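PDB 2WKD: ORF34P2 from Lactococcus phage p2, which binds single-stranded DNA, probably with nanomolar affinity and without sequence specificity. Local coordinates for residues 53-67 and 77-89. The protein carries 2 engineered substitutions. Sequence-based numbering, arbitrary orientation.
Sequences FIQMGDTVTVSGRVQ and YNFVFPTVEKVFI. Engineered in segment 53-67: Met-56 (natural residue Leu).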
ATOM      1  N   PHE A  53       9.463 -21.913   3.237  1.00 34.67           N
ATOM      2  CA  PHE A  53       8.350 -22.866   3.387  1.00 37.71           C
ATOM      3  C   PHE A  53       7.199 -22.654   2.382  1.00 37.82           C
ATOM      4  O   PHE A  53       6.398 -23.567   2.149  1.00 40.00           O
ATOM      5  CB  PHE A  53       7.810 -22.837   4.818  1.00 36.70           C
ATOM      6  CG  PHE A  53       6.902 -21.677   5.093  1.00 40.87           C
ATOM      7  CD1 PHE A  53       5.525 -21.812   4.938  1.00 40.56           C
ATOM      8  CD2 PHE A  53       7.418 -20.448   5.502  1.00 36.41           C
ATOM      9  CE1 PHE A  53       4.686 -20.740   5.189  1.00 41.64           C
ATOM     10  CE2 PHE A  53       6.584 -19.377   5.757  1.00 39.40           C
ATOM     11  CZ  PHE A  53       5.221 -19.519   5.597  1.00 36.86           C
ATOM     12  N   ILE A  54       7.116 -21.457   1.800  1.00 35.03           N
ATOM     13  CA  ILE A  54       6.088 -21.142   0.817  1.00 33.39           C
ATOM     14  C   ILE A  54       6.222 -22.035  -0.405  1.00 33.34           C
ATOM     15  O   ILE A  54       7.321 -22.253  -0.885  1.00 32.48           O
ATOM     16  CB  ILE A  54       6.113 -19.627   0.431  1.00 34.02           C
ATOM     17  CG1 ILE A  54       5.667 -18.765   1.625  1.00 30.15           C
ATOM     18  CG2 ILE A  54       5.224 -19.341  -0.771  1.00 28.41           C
ATOM     19  CD1 ILE A  54       4.251 -19.061   2.121  1.00 33.45           C
ATOM     20  N   GLN A  55       5.088 -22.542  -0.889  1.00 33.74           N
ATOM     21  CA  GLN A  55       5.028 -23.414  -2.063  1.00 32.73           C
ATOM     22  C   GLN A  55       4.142 -22.835  -3.168  1.00 32.88           C
ATOM     23  O   GLN A  55       3.225 -22.070  -2.898  1.00 29.53           O
ATOM     24  CB  GLN A  55       4.522 -24.800  -1.655  1.00 34.33           C
ATOM     25  CG  GLN A  55       5.570 -25.598  -0.879  1.00 41.37           C
ATOM     26  CD  GLN A  55       5.327 -27.081  -0.934  1.00 56.45           C
ATOM     27  OE1 GLN A  55       4.483 -27.611  -0.202  1.00 57.24           O
ATOM     28  NE2 GLN A  55       6.073 -27.776  -1.800  1.00 54.71           N
HETATM   29  N   MSE A  56       4.431 -23.192  -4.415  1.00 32.17           N
HETATM   30  CA  MSE A  56       3.576 -22.807  -5.536  1.00 33.23           C
HETATM   31  C   MSE A  56       2.142 -23.239  -5.248  1.00 33.04           C
HETATM   32  O   MSE A  56       1.892 -24.386  -4.867  1.00 33.25           O
HETATM   33  CB  MSE A  56       4.070 -23.416  -6.852  1.00 32.85           C
HETATM   34  CG  MSE A  56       5.499 -23.012  -7.246  1.00 31.45           C
HETATM   35 SE   MSE A  56       5.639 -21.092  -7.576  1.00 37.30          SE
HETATM   36  CE  MSE A  56       4.966 -21.065  -9.401  1.00 40.65           C
ATOM     37  N   GLY A  57       1.208 -22.304  -5.390  1.00 32.47           N
ATOM     38  CA  GLY A  57      -0.197 -22.582  -5.088  1.00 31.91           C
ATOM     39  C   GLY A  57      -0.654 -22.074  -3.735  1.00 33.52           C
ATOM     40  O   GLY A  57      -1.859 -21.977  -3.485  1.00 32.20           O
ATOM     41  N   ASP A  58       0.287 -21.726  -2.861  1.00 31.56           N
ATOM     42  CA  ASP A  58      -0.078 -21.119  -1.579  1.00 33.13           C
ATOM     43  C   ASP A  58      -0.679 -19.732  -1.787  1.00 32.76           C
ATOM     44  O   ASP A  58      -0.306 -19.021  -2.727  1.00 33.31           O
ATOM     45  CB  ASP A  58       1.153 -20.989  -0.670  1.00 32.41           C
ATOM     46  CG  ASP A  58       1.605 -22.313  -0.077  1.00 38.59           C
ATOM     47  OD1 ASP A  58       0.941 -23.359  -0.303  1.00 37.54           O
ATOM     48  OD2 ASP A  58       2.649 -22.297   0.620  1.00 39.43           O
ATOM     49  N   THR A  59      -1.598 -19.350  -0.901  1.00 32.50           N
ATOM     50  CA  THR A  59      -2.065 -17.962  -0.808  1.00 33.16           C
ATOM     51  C   THR A  59      -1.238 -17.325   0.309  1.00 33.27           C
ATOM     52  O   THR A  59      -1.035 -17.951   1.376  1.00 31.89           O
ATOM     53  CB  THR A  59      -3.577 -17.875  -0.482  1.00 35.64           C
ATOM     54  OG1 THR A  59      -4.320 -18.630  -1.447  1.00 38.20           O
ATOM     55  CG2 THR A  59      -4.085 -16.421  -0.473  1.00 34.20           C
ATOM     56  N   VAL A  60      -0.726 -16.116   0.045  1.00 29.01           N
ATOM     57  CA  VAL A  60       0.114 -15.401   0.998  1.00 30.67           C
ATOM     58  C   VAL A  60      -0.332 -13.962   1.196  1.00 32.31           C
ATOM     59  O   VAL A  60      -0.955 -13.361   0.310  1.00 33.41           O
ATOM     60  CB  VAL A  60       1.604 -15.373   0.561  1.00 31.50           C
ATOM     61  CG1 VAL A  60       2.203 -16.783   0.588  1.00 34.34           C
ATOM     62  CG2 VAL A  60       1.757 -14.719  -0.829  1.00 32.95           C
ATOM     63  N   THR A  61       0.000 -13.422   2.361  1.00 31.28           N
ATOM     64  CA  THR A  61      -0.137 -12.003   2.618  1.00 36.77           C
ATOM     65  C   THR A  61       1.260 -11.380   2.683  1.00 36.62           C
ATOM     66  O   THR A  61       2.072 -11.743   3.531  1.00 39.52           O
ATOM     67  CB  THR A  61      -0.952 -11.752   3.903  1.00 34.53           C
ATOM     68  OG1 THR A  61      -2.294 -12.184   3.674  1.00 40.14           O
ATOM     69  CG2 THR A  61      -1.002 -10.289   4.254  1.00 34.66           C
ATOM     70  N   VAL A  62       1.540 -10.466   1.762  1.00 36.51           N
ATOM     71  CA  VAL A  62       2.792  -9.705   1.786  1.00 33.15           C
ATOM     72  C   VAL A  62       2.555  -8.274   2.277  1.00 33.38           C
ATOM     73  O   VAL A  62       1.772  -7.518   1.678  1.00 34.27           O
ATOM     74  CB  VAL A  62       3.463  -9.692   0.419  1.00 34.81           C
ATOM     75  CG1 VAL A  62       4.801  -8.955   0.509  1.00 34.45           C
ATOM     76  CG2 VAL A  62       3.664 -11.134  -0.079  1.00 35.79           C
ATOM     77  N   SER A  63       3.236  -7.916   3.372  1.00 31.06           N
ATOM     78  CA  SER A  63       3.042  -6.632   4.022  1.00 29.95           C
ATOM     79  C   SER A  63       4.363  -5.947   4.381  1.00 30.21           C
ATOM     80  O   SER A  63       5.205  -6.520   5.062  1.00 30.25           O
ATOM     81  CB  SER A  63       2.185  -6.799   5.278  1.00 28.62           C
ATOM     82  OG  SER A  63       1.794  -5.544   5.814  1.00 30.24           O
ATOM     83  N   GLY A  64       4.522  -4.708   3.930  1.00 30.19           N
ATOM     84  CA  GLY A  64       5.640  -3.885   4.371  1.00 28.91           C
ATOM     85  C   GLY A  64       5.799  -2.630   3.553  1.00 28.15           C
ATOM     86  O   GLY A  64       5.021  -2.376   2.634  1.00 27.39           O
ATOM     87  N   ARG A  65       6.816  -1.844   3.892  1.00 28.98           N
ATOM     88  CA  ARG A  65       7.178  -0.662   3.118  1.00 32.12           C
ATOM     89  C   ARG A  65       7.533  -1.104   1.709  1.00 33.36           C
ATOM     90  O   ARG A  65       7.936  -2.261   1.501  1.00 34.44           O
ATOM     91  CB  ARG A  65       8.348   0.057   3.787  1.00 31.98           C
ATOM     92  CG  ARG A  65       8.066   0.412   5.269  1.00 37.75           C
ATOM     93  CD  ARG A  65       9.327   0.506   6.115  1.00 36.63           C
ATOM     94  NE  ARG A  65      10.256   1.494   5.578  1.00 35.97           N
ATOM     95  CZ  ARG A  65      11.510   1.657   5.990  1.00 40.65           C
ATOM     96  NH1 ARG A  65      12.009   0.895   6.955  1.00 41.16           N
ATOM     97  NH2 ARG A  65      12.272   2.586   5.427  1.00 41.46           N
ATOM     98  N   VAL A  66       7.290  -0.238   0.733  1.00 32.36           N
ATOM     99  CA  VAL A  66       7.844  -0.447  -0.597  1.00 35.76           C
ATOM    100  C   VAL A  66       8.665   0.744  -1.081  1.00 37.78           C
ATOM    101  O   VAL A  66       8.328   1.906  -0.810  1.00 35.19           O
ATOM    102  CB  VAL A  66       6.845  -1.068  -1.662  1.00 38.52           C
ATOM    103  CG1 VAL A  66       5.516  -1.494  -1.039  1.00 41.08           C
ATOM    104  CG2 VAL A  66       6.683  -0.223  -2.910  1.00 37.58           C
ATOM    105  N   GLN A  67       9.765   0.411  -1.760  1.00 36.42           N
ATOM    106  CA  GLN A  67      10.746   1.360  -2.294  1.00 39.60           C
ATOM    107  C   GLN A  67      10.711   1.403  -3.818  1.00 39.05           C
ATOM    108  O   GLN A  67      10.721   0.353  -4.458  1.00 36.16           O
ATOM    109  CB  GLN A  67      12.140   0.922  -1.876  1.00 39.15           C
ATOM    110  CG  GLN A  67      12.803   1.809  -0.866  1.00 44.66           C
ATOM    111  CD  GLN A  67      14.278   1.976  -1.156  1.00 47.84           C
ATOM    112  OE1 GLN A  67      15.112   1.891  -0.256  1.00 53.29           O
ATOM    113  NE2 GLN A  67      14.610   2.209  -2.423  1.00 49.83           N
ATOM    114  N   TYR A  77       9.672  -1.502  -8.111  1.00 36.52           N
ATOM    115  CA  TYR A  77       9.136  -1.409  -6.747  1.00 36.90           C
ATOM    116  C   TYR A  77       9.464  -2.653  -5.941  1.00 37.55           C
ATOM    117  O   TYR A  77       9.068  -3.754  -6.314  1.00 39.79           O
ATOM    118  CB  TYR A  77       7.621  -1.183  -6.788  1.00 34.81           C
ATOM    119  CG  TYR A  77       7.217   0.051  -7.563  1.00 35.02           C
ATOM    120  CD1 TYR A  77       6.931  -0.023  -8.933  1.00 39.04           C
ATOM    121  CD2 TYR A  77       7.151   1.300  -6.940  1.00 32.51           C
ATOM    122  CE1 TYR A  77       6.575   1.113  -9.657  1.00 37.50           C
ATOM    123  CE2 TYR A  77       6.794   2.448  -7.659  1.00 38.22           C
ATOM    124  CZ  TYR A  77       6.508   2.341  -9.012  1.00 37.50           C
ATOM    125  OH  TYR A  77       6.150   3.451  -9.719  1.00 39.97           O
ATOM    126  N   ASN A  78      10.189  -2.485  -4.837  1.00 37.95           N
ATOM    127  CA  ASN A  78      10.531  -3.624  -3.978  1.00 38.59           C
ATOM    128  C   ASN A  78      10.057  -3.447  -2.543  1.00 37.76           C
ATOM    129  O   ASN A  78      10.183  -2.361  -1.986  1.00 38.47           O
ATOM    130  CB  ASN A  78      12.042  -3.877  -3.995  1.00 38.45           C
ATOM    131  CG  ASN A  78      12.566  -4.234  -5.387  1.00 42.92           C
ATOM    132  OD1 ASN A  78      12.198  -5.260  -5.965  1.00 50.18           O
ATOM    133  ND2 ASN A  78      13.432  -3.382  -5.927  1.00 47.97           N
ATOM    134  N   PHE A  79       9.516  -4.514  -1.952  1.00 36.39           N
ATOM    135  CA  PHE A  79       9.149  -4.513  -0.535  1.00 35.62           C
ATOM    136  C   PHE A  79      10.416  -4.450   0.303  1.00 37.40           C
ATOM    137  O   PHE A  79      11.424  -5.035  -0.072  1.00 37.57           O
ATOM    138  CB  PHE A  79       8.311  -5.753  -0.174  1.00 32.80           C
ATOM    139  CG  PHE A  79       6.853  -5.633  -0.556  1.00 32.79           C
ATOM    140  CD1 PHE A  79       6.437  -5.863  -1.870  1.00 29.32           C
ATOM    141  CD2 PHE A  79       5.900  -5.276   0.398  1.00 32.51           C
ATOM    142  CE1 PHE A  79       5.104  -5.738  -2.233  1.00 30.07           C
ATOM    143  CE2 PHE A  79       4.564  -5.144   0.047  1.00 27.92           C
ATOM    144  CZ  PHE A  79       4.160  -5.392  -1.277  1.00 30.87           C
ATOM    145  N   VAL A  80      10.363  -3.738   1.431  1.00 38.14           N
ATOM    146  CA  VAL A  80      11.504  -3.612   2.346  1.00 39.35           C
ATOM    147  C   VAL A  80      11.148  -4.266   3.677  1.00 40.76           C
ATOM    148  O   VAL A  80      10.122  -3.922   4.271  1.00 43.18           O
ATOM    149  CB  VAL A  80      11.886  -2.115   2.595  1.00 38.72           C
ATOM    150  CG1 VAL A  80      13.104  -2.003   3.514  1.00 37.65           C
ATOM    151  CG2 VAL A  80      12.126  -1.383   1.277  1.00 39.90           C
ATOM    152  N   PHE A  81      11.996  -5.188   4.143  1.00 41.99           N
ATOM    153  CA  PHE A  81      11.711  -6.037   5.316  1.00 43.83           C
ATOM    154  C   PHE A  81      10.253  -6.566   5.350  1.00 43.12           C
ATOM    155  O   PHE A  81       9.586  -6.428   6.382  1.00 43.63           O
ATOM    156  CB  PHE A  81      11.979  -5.288   6.642  1.00 44.15           C
ATOM    157  CG  PHE A  81      13.420  -4.886   6.878  1.00 49.86           C
ATOM    158  CD1 PHE A  81      13.774  -3.529   6.930  1.00 51.15           C
ATOM    159  CD2 PHE A  81      14.409  -5.845   7.107  1.00 52.68           C
ATOM    160  CE1 PHE A  81      15.096  -3.132   7.174  1.00 51.70           C
ATOM    161  CE2 PHE A  81      15.739  -5.460   7.348  1.00 53.17           C
ATOM    162  CZ  PHE A  81      16.080  -4.102   7.382  1.00 52.52           C
ATOM    163  N   PRO A  82       9.745  -7.159   4.244  1.00 42.56           N
ATOM    164  CA  PRO A  82       8.333  -7.572   4.293  1.00 42.10           C
ATOM    165  C   PRO A  82       8.053  -8.677   5.307  1.00 40.98           C
ATOM    166  O   PRO A  82       8.938  -9.478   5.611  1.00 42.48           O
ATOM    167  CB  PRO A  82       8.068  -8.101   2.879  1.00 42.28           C
ATOM    168  CG  PRO A  82       9.409  -8.539   2.386  1.00 42.57           C
ATOM    169  CD  PRO A  82      10.372  -7.531   2.960  1.00 43.03           C
ATOM    170  N   THR A  83       6.840  -8.681   5.853  1.00 37.92           N
ATOM    171  CA  THR A  83       6.305  -9.840   6.546  1.00 36.76           C
ATOM    172  C   THR A  83       5.551 -10.623   5.487  1.00 35.06           C
ATOM    173  O   THR A  83       4.791 -10.055   4.696  1.00 35.43           O
ATOM    174  CB  THR A  83       5.363  -9.451   7.722  1.00 35.89           C
ATOM    175  OG1 THR A  83       6.110  -8.763   8.729  1.00 39.86           O
ATOM    176  CG2 THR A  83       4.773 -10.683   8.373  1.00 44.63           C
ATOM    177  N   VAL A  84       5.804 -11.921   5.426  1.00 35.56           N
ATOM    178  CA  VAL A  84       5.058 -12.801   4.528  1.00 36.08           C
ATOM    179  C   VAL A  84       4.400 -13.885   5.377  1.00 36.70           C
ATOM    180  O   VAL A  84       5.072 -14.579   6.141  1.00 40.43           O
ATOM    181  CB  VAL A  84       5.942 -13.415   3.381  1.00 36.31           C
ATOM    182  CG1 VAL A  84       5.092 -14.274   2.424  1.00 31.02           C
ATOM    183  CG2 VAL A  84       6.663 -12.316   2.582  1.00 38.79           C
ATOM    184  N   GLU A  85       3.081 -14.007   5.249  1.00 36.52           N
ATOM    185  CA  GLU A  85       2.306 -14.995   5.996  1.00 36.10           C
ATOM    186  C   GLU A  85       1.565 -15.884   5.027  1.00 35.70           C
ATOM    187  O   GLU A  85       0.996 -15.402   4.045  1.00 35.73           O
ATOM    188  CB  GLU A  85       1.301 -14.316   6.939  1.00 35.63           C
ATOM    189  CG  GLU A  85       1.944 -13.626   8.142  1.00 41.57           C
ATOM    190  CD  GLU A  85       0.961 -12.812   8.974  1.00 48.55           C
ATOM    191  OE1 GLU A  85       0.418 -11.815   8.452  1.00 49.96           O
ATOM    192  OE2 GLU A  85       0.748 -13.158  10.158  1.00 49.59           O
ATOM    193  N   LYS A  86       1.581 -17.183   5.301  1.00 33.68           N
ATOM    194  CA  LYS A  86       0.735 -18.128   4.584  1.00 33.10           C
ATOM    195  C   LYS A  86      -0.717 -17.968   5.074  1.00 32.68           C
ATOM    196  O   LYS A  86      -0.949 -17.913   6.270  1.00 31.13           O
ATOM    197  CB  LYS A  86       1.213 -19.565   4.831  1.00 30.82           C
ATOM    198  CG  LYS A  86       0.498 -20.603   3.985  1.00 31.79           C
ATOM    199  CD  LYS A  86       1.184 -21.960   4.073  1.00 35.33           C
ATOM    200  CE  LYS A  86       0.379 -23.025   3.328  1.00 33.03           C
ATOM    201  NZ  LYS A  86       0.988 -24.383   3.466  1.00 37.03           N
ATOM    202  N   VAL A  87      -1.666 -17.914   4.138  1.00 32.56           N
ATOM    203  CA  VAL A  87      -3.104 -17.819   4.439  1.00 33.54           C
ATOM    204  C   VAL A  87      -3.775 -19.169   4.221  1.00 34.69           C
ATOM    205  O   VAL A  87      -3.520 -19.838   3.215  1.00 37.13           O
ATOM    206  CB  VAL A  87      -3.799 -16.767   3.533  1.00 32.78           C
ATOM    207  CG1 VAL A  87      -5.322 -16.690   3.828  1.00 32.72           C
ATOM    208  CG2 VAL A  87      -3.156 -15.409   3.700  1.00 31.93           C
ATOM    209  N   PHE A  88      -4.640 -19.570   5.146  1.00 36.98           N
ATOM    210  CA  PHE A  88      -5.312 -20.872   5.045  1.00 39.61           C
ATOM    211  C   PHE A  88      -6.795 -20.765   4.703  1.00 42.54           C
ATOM    212  O   PHE A  88      -7.492 -19.893   5.219  1.00 43.69           O
ATOM    213  CB  PHE A  88      -5.111 -21.683   6.326  1.00 38.76           C
ATOM    214  CG  PHE A  88      -3.678 -22.007   6.597  1.00 37.59           C
ATOM    215  CD1 PHE A  88      -3.135 -23.215   6.164  1.00 33.14           C
ATOM    216  CD2 PHE A  88      -2.854 -21.092   7.262  1.00 37.31           C
ATOM    217  CE1 PHE A  88      -1.788 -23.513   6.394  1.00 34.47           C
ATOM    218  CE2 PHE A  88      -1.499 -21.381   7.494  1.00 34.99           C
ATOM    219  CZ  PHE A  88      -0.970 -22.601   7.059  1.00 33.25           C
ATOM    220  N   ILE A  89      -7.255 -21.669   3.836  1.00 46.51           N
ATOM    221  CA  ILE A  89      -8.664 -21.757   3.422  1.00 48.63           C
ATOM    222  C   ILE A  89      -9.267 -23.103   3.812  1.00 47.71           C
ATOM    223  O   ILE A  89      -9.427 -23.403   4.994  1.00 49.97           O
ATOM    224  CB  ILE A  89      -8.837 -21.554   1.891  1.00 48.48           C
ATOM    225  CG1 ILE A  89      -8.494 -20.112   1.473  1.00 52.10           C
ATOM    226  CG2 ILE A  89     -10.255 -21.912   1.463  1.00 49.87           C
ATOM    227  CD1 ILE A  89      -7.009 -19.862   1.118  1.00 49.96           C
TER
HETATM  228  O   HOH W   1       3.688 -23.877   2.225  1.00 30.89           O
HETATM  229  O   HOH W   2       0.648 -25.680   1.088  0.50 39.77           O
HETATM  230  O   HOH W   3      -2.032 -21.090   1.231  1.00 29.01           O
HETATM  231  O   HOH W   4       2.108 -10.391   6.119  1.00 32.90           O
HETATM  232  O   HOH W   5       8.188  -2.913   5.961  1.00 35.77           O
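Tyr-77 sets its CB against Val-66 CG2, while its ring meets Phe-33 of the second subunit edge-to-face. Asn-78 then pairs with Gln-67 through two backbone bonds, N to O in each direction. The buried Phe-79 ring takes CH-pi contacts on both faces, from Val-62 CG1 over the middle of one, 3.8 Å from the ring centroid, and from Val-66 CG1 nearer the rim of the other. With CG1 anti to the backbone N (chi1 -177°), Val-62 delivers that methyl to the ring and lays CG2 alongside Val-84 CG2. Near the corner at Gly-64, Val-80 N still bonds Arg-65 O (2.8 Å) from above the carbonyl plane, but a water fills the other half, accepting from Arg-65 N and donating to Val-80 O; Val-80 CG2 rests on the bent Gln-67 chain. Regular antiparallel pairing joins Thr-83 to Ser-63 and Glu-85 to Thr-61. Lys-86 CB abuts the Phe-53 ring edge, 3.7 Å from CE1, and the extended chain carries CE and NZ to Asp-58, where NZ makes a long, weak salt bridge to OD2 (3.9 Å); two waters also link NZ to the carboxylate. Val-87 N bonds Thr-59 O, tilted 35° from the carbonyl plane, with a water bridging Thr-59 N and Val-87 O. Val-87 CG2 packs closely on Thr-61 OG1, itself hydrogen-bonded to Thr-7 OG1. This long, bent antiparallel beta hairpin, flanked by strands 2-9 and 45-49, is consistent with the strongly curved sheet of an OB fold.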